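Local structure of TRAP dicarboxylate transporter-DctP subunit (Desulfovibrio desulfuricans subsp. desulfuricans, 4NHB) at residues F50-E56 and I258-R264; A98-A102 and E136-L140; P226-L230 and K288-P294. The protein binds sn-glycerol-3-phosphate and probably delivers it, as the periplasmic solute-binding component, to a TRAP-type membrane transporter. All blocks are in the same frame, centred on the assembly; numbering follows the deposited sequence.

Contact 1: F50-E56 and I258-R264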
loop_
_atom_site.group_PDB
_atom_site.type_symbol
_atom_site.label_atom_id
_atom_site.label_comp_id
_atom_site.label_asym_id
_atom_site.label_seq_id
_atom_site.Cartn_x
_atom_site.Cartn_y
_atom_site.Cartn_z
ATOM N N PHE A 50 16.026 2.921 0.812
ATOM C CA PHE A 50 16.557 1.662 1.347
ATOM C C PHE A 50 17.877 1.294 0.707
ATOM O O PHE A 50 18.805 0.814 1.386
ATOM C CB PHE A 50 15.597 0.506 1.136
ATOM C CG PHE A 50 16.219 -0.848 1.346
ATOM C CD1 PHE A 50 16.215 -1.437 2.597
ATOM C CD2 PHE A 50 16.794 -1.529 0.291
ATOM C CE1 PHE A 50 16.763 -2.699 2.805
ATOM C CE2 PHE A 50 17.371 -2.781 0.497
ATOM C CZ PHE A 50 17.337 -3.371 1.748
ATOM N N GLY A 51 17.945 1.502 -0.602
ATOM C CA GLY A 51 19.124 1.156 -1.369
ATOM C C GLY A 51 20.288 2.035 -0.951
ATOM O O GLY A 51 21.405 1.542 -0.697
ATOM N N LYS A 52 20.013 3.334 -0.870
ATOM C CA LYS A 52 21.009 4.311 -0.446
ATOM C C LYS A 52 21.560 4.019 0.948
ATOM O O LYS A 52 22.770 4.025 1.167
ATOM C CB LYS A 52 20.414 5.720 -0.474
ATOM C CG LYS A 52 21.426 6.846 -0.164
ATOM C CD LYS A 52 20.722 8.176 -0.081
ATOM C CE LYS A 52 19.996 8.349 1.273
ATOM N NZ LYS A 52 19.210 9.630 1.369
ATOM N N TYR A 53 20.662 3.778 1.889
ATOM C CA TYR A 53 21.040 3.472 3.256
ATOM C C TYR A 53 21.835 2.154 3.364
ATOM O O TYR A 53 22.817 2.058 4.107
ATOM C CB TYR A 53 19.785 3.404 4.112
ATOM C CG TYR A 53 19.122 4.732 4.416
ATOM C CD1 TYR A 53 19.868 5.869 4.668
ATOM C CD2 TYR A 53 17.729 4.838 4.506
ATOM C CE1 TYR A 53 19.260 7.077 4.963
ATOM C CE2 TYR A 53 17.115 6.031 4.805
ATOM C CZ TYR A 53 17.878 7.161 5.044
ATOM O OH TYR A 53 17.267 8.369 5.337
ATOM N N LEU A 54 21.432 1.136 2.620
ATOM C CA LEU A 54 22.076 -0.173 2.743
ATOM C C LEU A 54 23.501 -0.180 2.209
ATOM O O LEU A 54 24.377 -0.903 2.718
ATOM C CB LEU A 54 21.280 -1.230 1.992
ATOM C CG LEU A 54 21.942 -2.605 2.040
ATOM C CD1 LEU A 54 22.142 -3.006 3.510
ATOM C CD2 LEU A 54 21.122 -3.638 1.232
ATOM N N LYS A 55 23.717 0.592 1.153
ATOM C CA LYS A 55 25.039 0.757 0.595
ATOM C C LYS A 55 25.922 1.450 1.609
ATOM O O LYS A 55 27.045 1.025 1.855
ATOM C CB LYS A 55 24.970 1.627 -0.642
ATOM C CG LYS A 55 26.089 1.398 -1.602
ATOM C CD LYS A 55 26.326 2.597 -2.502
ATOM C CE LYS A 55 26.785 2.152 -3.885
ATOM N NZ LYS A 55 27.794 1.039 -3.842
ATOM N N GLU A 56 25.386 2.538 2.164
ATOM C CA GLU A 56 25.987 3.297 3.264
ATOM C C GLU A 56 26.437 2.337 4.372
ATOM O O GLU A 56 27.626 2.164 4.592
ATOM C CB GLU A 56 24.954 4.303 3.821
ATOM C CG GLU A 56 25.396 5.773 4.002
ATOM C CD GLU A 56 24.227 6.694 4.462
ATOM O OE1 GLU A 56 23.748 6.580 5.613
ATOM O OE2 GLU A 56 23.772 7.532 3.669
ATOM N N ILE A 258 20.513 -4.512 6.588
ATOM C CA ILE A 258 19.282 -4.598 5.778
ATOM C C ILE A 258 18.098 -4.088 6.607
ATOM O O ILE A 258 17.340 -3.222 6.170
ATOM C CB ILE A 258 19.021 -6.042 5.318
ATOM C CG1 ILE A 258 19.979 -6.414 4.196
ATOM C CG2 ILE A 258 17.597 -6.211 4.805
ATOM C CD1 ILE A 258 19.825 -7.839 3.724
ATOM N N GLU A 259 17.964 -4.633 7.815
ATOM C CA GLU A 259 16.930 -4.247 8.761
ATOM C C GLU A 259 16.953 -2.757 9.134
ATOM O O GLU A 259 15.913 -2.110 9.217
ATOM C CB GLU A 259 17.086 -5.076 10.033
ATOM C CG GLU A 259 16.533 -6.502 9.951
ATOM C CD GLU A 259 17.112 -7.371 11.066
ATOM O OE1 GLU A 259 16.592 -8.476 11.277
ATOM O OE2 GLU A 259 18.072 -6.928 11.752
ATOM N N GLU A 260 18.137 -2.222 9.396
ATOM C CA GLU A 260 18.268 -0.804 9.701
ATOM C C GLU A 260 17.915 0.061 8.497
ATOM O O GLU A 260 17.206 1.073 8.621
ATOM C CB GLU A 260 19.703 -0.493 10.160
ATOM N N ALA A 261 18.418 -0.306 7.325
ATOM C CA ALA A 261 18.053 0.406 6.091
ATOM C C ALA A 261 16.543 0.376 5.832
ATOM O O ALA A 261 15.962 1.396 5.449
ATOM C CB ALA A 261 18.807 -0.142 4.917
ATOM N N ALA A 262 15.895 -0.752 6.099
ATOM C CA ALA A 262 14.423 -0.823 5.937
ATOM C C ALA A 262 13.725 0.075 6.943
ATOM O O ALA A 262 12.750 0.755 6.603
ATOM C CB ALA A 262 13.916 -2.235 6.063
ATOM N N LYS A 263 14.235 0.125 8.170
ATOM C CA LYS A 263 13.591 0.922 9.197
ATOM C C LYS A 263 13.749 2.401 8.867
ATOM O O LYS A 263 12.786 3.173 8.918
ATOM C CB LYS A 263 14.171 0.618 10.579
ATOM C CG LYS A 263 13.612 1.480 11.731
ATOM C CD LYS A 263 12.061 1.640 11.684
ATOM C CE LYS A 263 11.418 1.786 13.088
ATOM N NZ LYS A 263 10.848 3.145 13.392
ATOM N N ARG A 264 14.961 2.805 8.534
ATOM C CA ARG A 264 15.217 4.213 8.216
ATOM C C ARG A 264 14.384 4.696 7.009
ATOM O O ARG A 264 13.816 5.788 7.027
ATOM C CB ARG A 264 16.712 4.465 7.958
ATOM C CG ARG A 264 17.659 4.004 9.059
ATOM C CD ARG A 264 18.325 5.169 9.828
ATOM N NE ARG A 264 19.045 6.152 9.001
ATOM C CZ ARG A 264 20.349 6.107 8.689
ATOM N NH1 ARG A 264 21.116 5.103 9.088
ATOM N NH2 ARG A 264 20.885 7.066 7.934
HETATM O O HOH W 1 18.090 8.328 8.076
#
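In the periplasmic binding protein fold, helices pack against the faces of a central sheet and against one another, and this contact illustrates the second case: helix 42-57 lies beside the long helix 252-286. Over the two segments the axes come within 8.3 Å and their directions differ by 143°, a roughly antiparallel pair. Ala261, a small residue, lies at this close approach. Its CB points at the other helix and meets the backbone O of Phe50 at 3.7 Å, the CB of Tyr53 at 3.8 Å and the CB of Leu54 at 4.0 Å. Apolar packing extends from there. Phe50 swings its ring to the partner helix, CD1 lying 3.7 Å from Ala261 CB and CE1 4.1 Å from Ile258 CG2, while Leu54 CD1 reaches Ile258 CG1 at 4.1 Å. Phe50 also packs on Met33 of strand 30-34 and Leu240 of strand 235-243, joining the pair to the sheet.

The polar interactions gather at the exposed end. The guanidinium of Arg264 sits over a face of Tyr53 in an off-centre cation-pi contact, CZ being 4.4 Å from the ring centroid, and its NH2 forms a long salt bridge of 3.7 Å with Glu56 OE1. Tyr53 OH is hydrogen-bonded to Asp268, one turn beyond Arg264. A water accepts from Arg264 NE at 2.6 Å and donates a weak bond to Tyr53 OH at 2.9 Å.

Contact 2: A98-A102 and E136-L140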
loop_
_atom_site.group_PDB
_atom_site.type_symbol
_atom_site.label_atom_id
_atom_site.label_comp_id
_atom_site.label_asym_id
_atom_site.label_seq_id
_atom_site.Cartn_x
_atom_site.Cartn_y
_atom_site.Cartn_z
ATOM N N ALA A 98 -2.901 -12.797 -0.461
ATOM C CA ALA A 98 -3.159 -14.033 -1.207
ATOM C C ALA A 98 -2.489 -15.213 -0.552
ATOM O O ALA A 98 -2.927 -16.362 -0.713
ATOM C CB ALA A 98 -2.641 -13.926 -2.664
ATOM N N LEU A 99 -1.390 -14.917 0.131
ATOM C CA LEU A 99 -0.583 -15.894 0.835
ATOM C C LEU A 99 -0.868 -16.006 2.319
ATOM O O LEU A 99 -0.409 -16.946 2.968
ATOM C CB LEU A 99 0.861 -15.491 0.713
ATOM C CG LEU A 99 1.301 -15.097 -0.696
ATOM C CD1 LEU A 99 2.703 -14.580 -0.658
ATOM C CD2 LEU A 99 1.193 -16.283 -1.587
ATOM N N HIS A 100 -1.563 -15.021 2.875
ATOM C CA HIS A 100 -1.727 -14.945 4.320
ATOM C C HIS A 100 -2.806 -13.930 4.593
ATOM O O HIS A 100 -2.569 -12.711 4.555
ATOM C CB HIS A 100 -0.401 -14.587 4.999
ATOM C CG HIS A 100 -0.483 -14.477 6.488
ATOM N ND1 HIS A 100 -0.903 -15.516 7.289
ATOM C CD2 HIS A 100 -0.193 -13.452 7.324
ATOM C CE1 HIS A 100 -0.864 -15.140 8.552
ATOM N NE2 HIS A 100 -0.436 -13.891 8.602
ATOM N N PRO A 101 -4.024 -14.420 4.813
ATOM C CA PRO A 101 -5.170 -13.516 4.943
ATOM C C PRO A 101 -4.967 -12.339 5.896
ATOM O O PRO A 101 -5.516 -11.283 5.613
ATOM C CB PRO A 101 -6.282 -14.453 5.413
ATOM C CG PRO A 101 -5.953 -15.751 4.693
ATOM C CD PRO A 101 -4.449 -15.821 4.619
ATOM N N ALA A 102 -4.209 -12.498 6.971
ATOM C CA ALA A 102 -4.111 -11.447 7.957
ATOM C C ALA A 102 -3.456 -10.196 7.342
ATOM O O ALA A 102 -3.745 -9.066 7.776
ATOM C CB ALA A 102 -3.327 -11.900 9.185
ATOM N N GLU A 136 6.503 -18.313 7.228
ATOM C CA GLU A 136 6.357 -19.755 7.103
ATOM C C GLU A 136 5.509 -20.106 5.898
ATOM O O GLU A 136 5.778 -21.085 5.215
ATOM C CB GLU A 136 5.705 -20.326 8.367
ATOM C CG GLU A 136 6.627 -20.318 9.578
ATOM C CD GLU A 136 6.387 -19.139 10.525
ATOM O OE1 GLU A 136 6.242 -17.957 10.072
ATOM O OE2 GLU A 136 6.321 -19.427 11.737
ATOM N N LYS A 137 4.473 -19.306 5.653
ATOM C CA LYS A 137 3.578 -19.524 4.518
ATOM C C LYS A 137 4.146 -19.051 3.168
ATOM O O LYS A 137 3.773 -19.570 2.100
ATOM C CB LYS A 137 2.256 -18.798 4.747
ATOM C CG LYS A 137 1.393 -19.343 5.868
ATOM C CD LYS A 137 -0.042 -18.896 5.654
ATOM C CE LYS A 137 -0.818 -18.821 6.958
ATOM N NZ LYS A 137 -2.249 -18.471 6.710
ATOM N N SER A 138 5.029 -18.054 3.204
ATOM C CA SER A 138 5.335 -17.300 1.992
ATOM C C SER A 138 6.769 -17.445 1.500
ATOM O O SER A 138 7.032 -17.314 0.319
ATOM C CB SER A 138 5.044 -15.809 2.236
ATOM O OG SER A 138 5.870 -15.307 3.276
ATOM N N GLY A 139 7.699 -17.687 2.407
ATOM C CA GLY A 139 9.106 -17.652 2.052
ATOM C C GLY A 139 9.631 -16.225 2.032
ATOM O O GLY A 139 10.770 -16.009 1.638
ATOM N N LEU A 140 8.800 -15.263 2.473
ATOM C CA LEU A 140 9.186 -13.851 2.516
ATOM C C LEU A 140 9.200 -13.322 3.947
ATOM O O LEU A 140 8.428 -13.757 4.799
ATOM C CB LEU A 140 8.219 -12.983 1.696
ATOM C CG LEU A 140 8.028 -13.381 0.224
ATOM C CD1 LEU A 140 6.969 -12.569 -0.427
ATOM C CD2 LEU A 140 9.292 -13.240 -0.540
#
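Lys137 and Leu99 account for most of the surface buried here, and they show how a long polar side chain can use its whole length against a loop. The aliphatic part of Lys137 runs beside Leu99 to Pro101, with CD 3.3 Å from the backbone O of Leu99. Its ammonium group arrives at the edge of the His100 ring, where NZ gives a weak hydrogen bond of 3.3 Å to ND1. The other ring nitrogen, NE2, is hydrogen-bonded to the backbone O of Ile130, the stronger of the two bonds.

The CA-CB bond of Leu99 points toward helix 134-138, and its CD1 comes 3.9 Å from Ser138 CB; the side chain also rests on Arg83 of helix 75-84. The contact thus packs the loop after strand 89-92, which a few residues earlier carries the sn-glycerol-3-phosphate-binding Thr94 and Gln95, against the place where a helix of this periplasmic binding protein fold gives way to strand 140-142. Ser138 shapes that exit. Its OG accepts from Leu140 N at 3.0 Å, forming an ST turn, and is also hydrogen-bonded to the backbone O of Phe134. Between Ser138 and Leu140, Gly139 leaves the helix with a positive phi of 81°, where a CB would collide with the carbonyl O of Ser138.

Contact 3: P226-L230 and K288-P294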
loop_
_atom_site.group_PDB
_atom_site.type_symbol
_atom_site.label_atom_id
_atom_site.label_comp_id
_atom_site.label_asym_id
_atom_site.label_seq_id
_atom_site.Cartn_x
_atom_site.Cartn_y
_atom_site.Cartn_z
ATOM N N PRO A 226 -11.814 14.696 -12.914
ATOM C CA PRO A 226 -11.329 15.863 -12.175
ATOM C C PRO A 226 -11.906 15.991 -10.769
ATOM O O PRO A 226 -11.412 16.805 -9.996
ATOM C CB PRO A 226 -11.785 17.055 -13.055
ATOM C CG PRO A 226 -12.316 16.458 -14.293
ATOM C CD PRO A 226 -12.716 15.067 -14.014
ATOM N N GLU A 227 -12.933 15.217 -10.450
ATOM C CA GLU A 227 -13.634 15.405 -9.191
ATOM C C GLU A 227 -13.122 14.412 -8.145
ATOM O O GLU A 227 -13.315 13.217 -8.251
ATOM C CB GLU A 227 -15.140 15.235 -9.375
ATOM C CG GLU A 227 -15.713 15.827 -10.698
ATOM C CD GLU A 227 -15.841 17.341 -10.708
ATOM O OE1 GLU A 227 -15.746 17.975 -9.639
ATOM O OE2 GLU A 227 -16.055 17.902 -11.807
ATOM N N ILE A 228 -12.444 14.928 -7.147
ATOM C CA ILE A 228 -11.979 14.075 -6.067
ATOM C C ILE A 228 -12.861 14.273 -4.843
ATOM O O ILE A 228 -13.173 15.425 -4.471
ATOM C CB ILE A 228 -10.535 14.386 -5.692
ATOM C CG1 ILE A 228 -9.567 13.772 -6.714
ATOM C CG2 ILE A 228 -10.232 13.769 -4.315
ATOM C CD1 ILE A 228 -9.603 14.391 -8.096
ATOM N N SER A 229 -13.289 13.184 -4.222
ATOM C CA SER A 229 -14.007 13.300 -2.947
ATOM C C SER A 229 -13.172 12.666 -1.833
ATOM O O SER A 229 -12.756 11.521 -1.924
ATOM C CB SER A 229 -15.410 12.687 -3.006
ATOM O OG SER A 229 -16.321 13.492 -3.767
ATOM N N LEU A 230 -12.900 13.449 -0.802
ATOM C CA LEU A 230 -12.113 12.978 0.318
ATOM C C LEU A 230 -12.939 12.023 1.125
ATOM O O LEU A 230 -14.030 12.349 1.550
ATOM C CB LEU A 230 -11.663 14.156 1.164
ATOM C CG LEU A 230 -10.799 15.120 0.363
ATOM C CD1 LEU A 230 -10.290 16.256 1.235
ATOM C CD2 LEU A 230 -9.631 14.401 -0.299
ATOM N N LYS A 288 -7.863 22.862 -12.361
ATOM C CA LYS A 288 -9.211 22.535 -12.815
ATOM C C LYS A 288 -9.756 21.281 -12.161
ATOM O O LYS A 288 -10.774 20.762 -12.603
ATOM C CB LYS A 288 -9.239 22.367 -14.339
ATOM C CG LYS A 288 -8.432 23.421 -15.069
ATOM C CD LYS A 288 -8.629 23.349 -16.575
ATOM C CE LYS A 288 -7.875 24.461 -17.270
ATOM N NZ LYS A 288 -8.259 25.779 -16.711
ATOM N N GLY A 289 -9.084 20.786 -11.120
ATOM C CA GLY A 289 -9.633 19.704 -10.331
ATOM C C GLY A 289 -10.579 20.247 -9.269
ATOM O O GLY A 289 -10.461 21.406 -8.857
ATOM N N ASN A 290 -11.508 19.414 -8.815
ATOM C CA ASN A 290 -12.371 19.780 -7.706
ATOM C C ASN A 290 -12.214 18.812 -6.533
ATOM O O ASN A 290 -11.964 17.618 -6.717
ATOM C CB ASN A 290 -13.825 19.804 -8.171
ATOM C CG ASN A 290 -14.117 20.953 -9.145
ATOM O OD1 ASN A 290 -13.229 21.747 -9.482
ATOM N ND2 ASN A 290 -15.367 21.031 -9.612
ATOM N N ILE A 291 -12.350 19.334 -5.322
ATOM C CA ILE A 291 -12.371 18.482 -4.153
ATOM C C ILE A 291 -13.705 18.628 -3.472
ATOM O O ILE A 291 -14.144 19.731 -3.203
ATOM C CB ILE A 291 -11.235 18.829 -3.162
ATOM C CG1 ILE A 291 -9.883 18.589 -3.853
ATOM C CG2 ILE A 291 -11.380 18.002 -1.896
ATOM C CD1 ILE A 291 -8.661 19.042 -3.058
ATOM N N HIS A 292 -14.322 17.502 -3.171
ATOM C CA HIS A 292 -15.636 17.494 -2.590
ATOM C C HIS A 292 -15.597 16.842 -1.233
ATOM O O HIS A 292 -14.641 16.148 -0.875
ATOM C CB HIS A 292 -16.604 16.730 -3.488
ATOM C CG HIS A 292 -16.680 17.269 -4.879
ATOM N ND1 HIS A 292 -16.966 18.589 -5.151
ATOM C CD2 HIS A 292 -16.500 16.668 -6.077
ATOM C CE1 HIS A 292 -16.963 18.778 -6.459
ATOM N NE2 HIS A 292 -16.686 17.627 -7.044
ATOM N N GLU A 293 -16.678 17.065 -0.501
ATOM C CA GLU A 293 -16.858 16.536 0.833
ATOM C C GLU A 293 -18.083 15.636 0.808
ATOM O O GLU A 293 -19.211 16.104 0.585
ATOM C CB GLU A 293 -17.056 17.691 1.837
ATOM C CG GLU A 293 -17.032 17.228 3.284
ATOM C CD GLU A 293 -15.619 17.098 3.831
ATOM O OE1 GLU A 293 -14.950 16.074 3.549
ATOM O OE2 GLU A 293 -15.184 18.039 4.537
ATOM N N PRO A 294 -17.889 14.334 1.023
ATOM C CA PRO A 294 -19.136 13.582 1.028
ATOM C C PRO A 294 -20.143 14.290 1.938
ATOM O O PRO A 294 -19.783 15.149 2.756
ATOM C CB PRO A 294 -18.738 12.220 1.611
ATOM C CG PRO A 294 -17.283 12.111 1.383
ATOM C CD PRO A 294 -16.734 13.513 1.430
#
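Two short strands that run side by side in the same direction can be read residue by residue, starting from the turn that leaves helix 252-286. Lys288 enters with a positive phi, its backbone O 3.9 Å from Pro226 CB and its side chain leading away. Gly289 follows, its CA 3.4 Å from Pro226 O in a CA-H...O contact. That same carbonyl accepts the first backbone hydrogen bond, from Asn290 N at 2.9 Å, and Asn290 O in turn receives Ile228 N at 2.8 Å. Ile291 projects to the other side of the sheet, together with its neighbour Ile228; its CG2 packs at 3.7 Å on Leu230 CG, and both isoleucines are covered by helix 252-286. His292 does most. Its backbone N donates to Ile228 O at 2.7 Å and its O accepts from Leu230 N at 3.2 Å; on the face it shares with Glu227, Ser229 and Asn290, its NE2 reaches diagonally to Glu227 OE1 at 2.8 Å, a His-carboxylate hydrogen bond. The backbone pairing ends with His292 O; beyond Glu293, Pro294 has no N-H to continue it, and its CD lies 2.9 Å from Leu230 O. Strand 227-229 is also bonded to strand 146-155 through Glu227 and Ser229, so 290-292 extends a larger mixed sheet. The offset pattern, in which Ile228 bonds to the residues flanking Ile291, is the signature of parallel beta pairing.

Overall arrangement
The three contacts sample distant parts of one solute-binding chain. Contact 2 is nested in the loop closed by contact 1, their centres 24 Å apart, whereas the centre of contact 3 lies about 37 Å from the centres of both, across the centre of the chain. Contacts 1 and 3 cross in sequence, and helix 252-286 connects them: it supplies 258-264 to contact 1, leads into strand 290-292 of contact 3 and also packs on Ile228 and Ile291 there. The mixed sheet, too, is common ground, touching contact 1 and containing the strands of contact 3, while contact 2 joins it through strand 140-142. None of the three contacts forms the sn-glycerol-3-phosphate pocket itself.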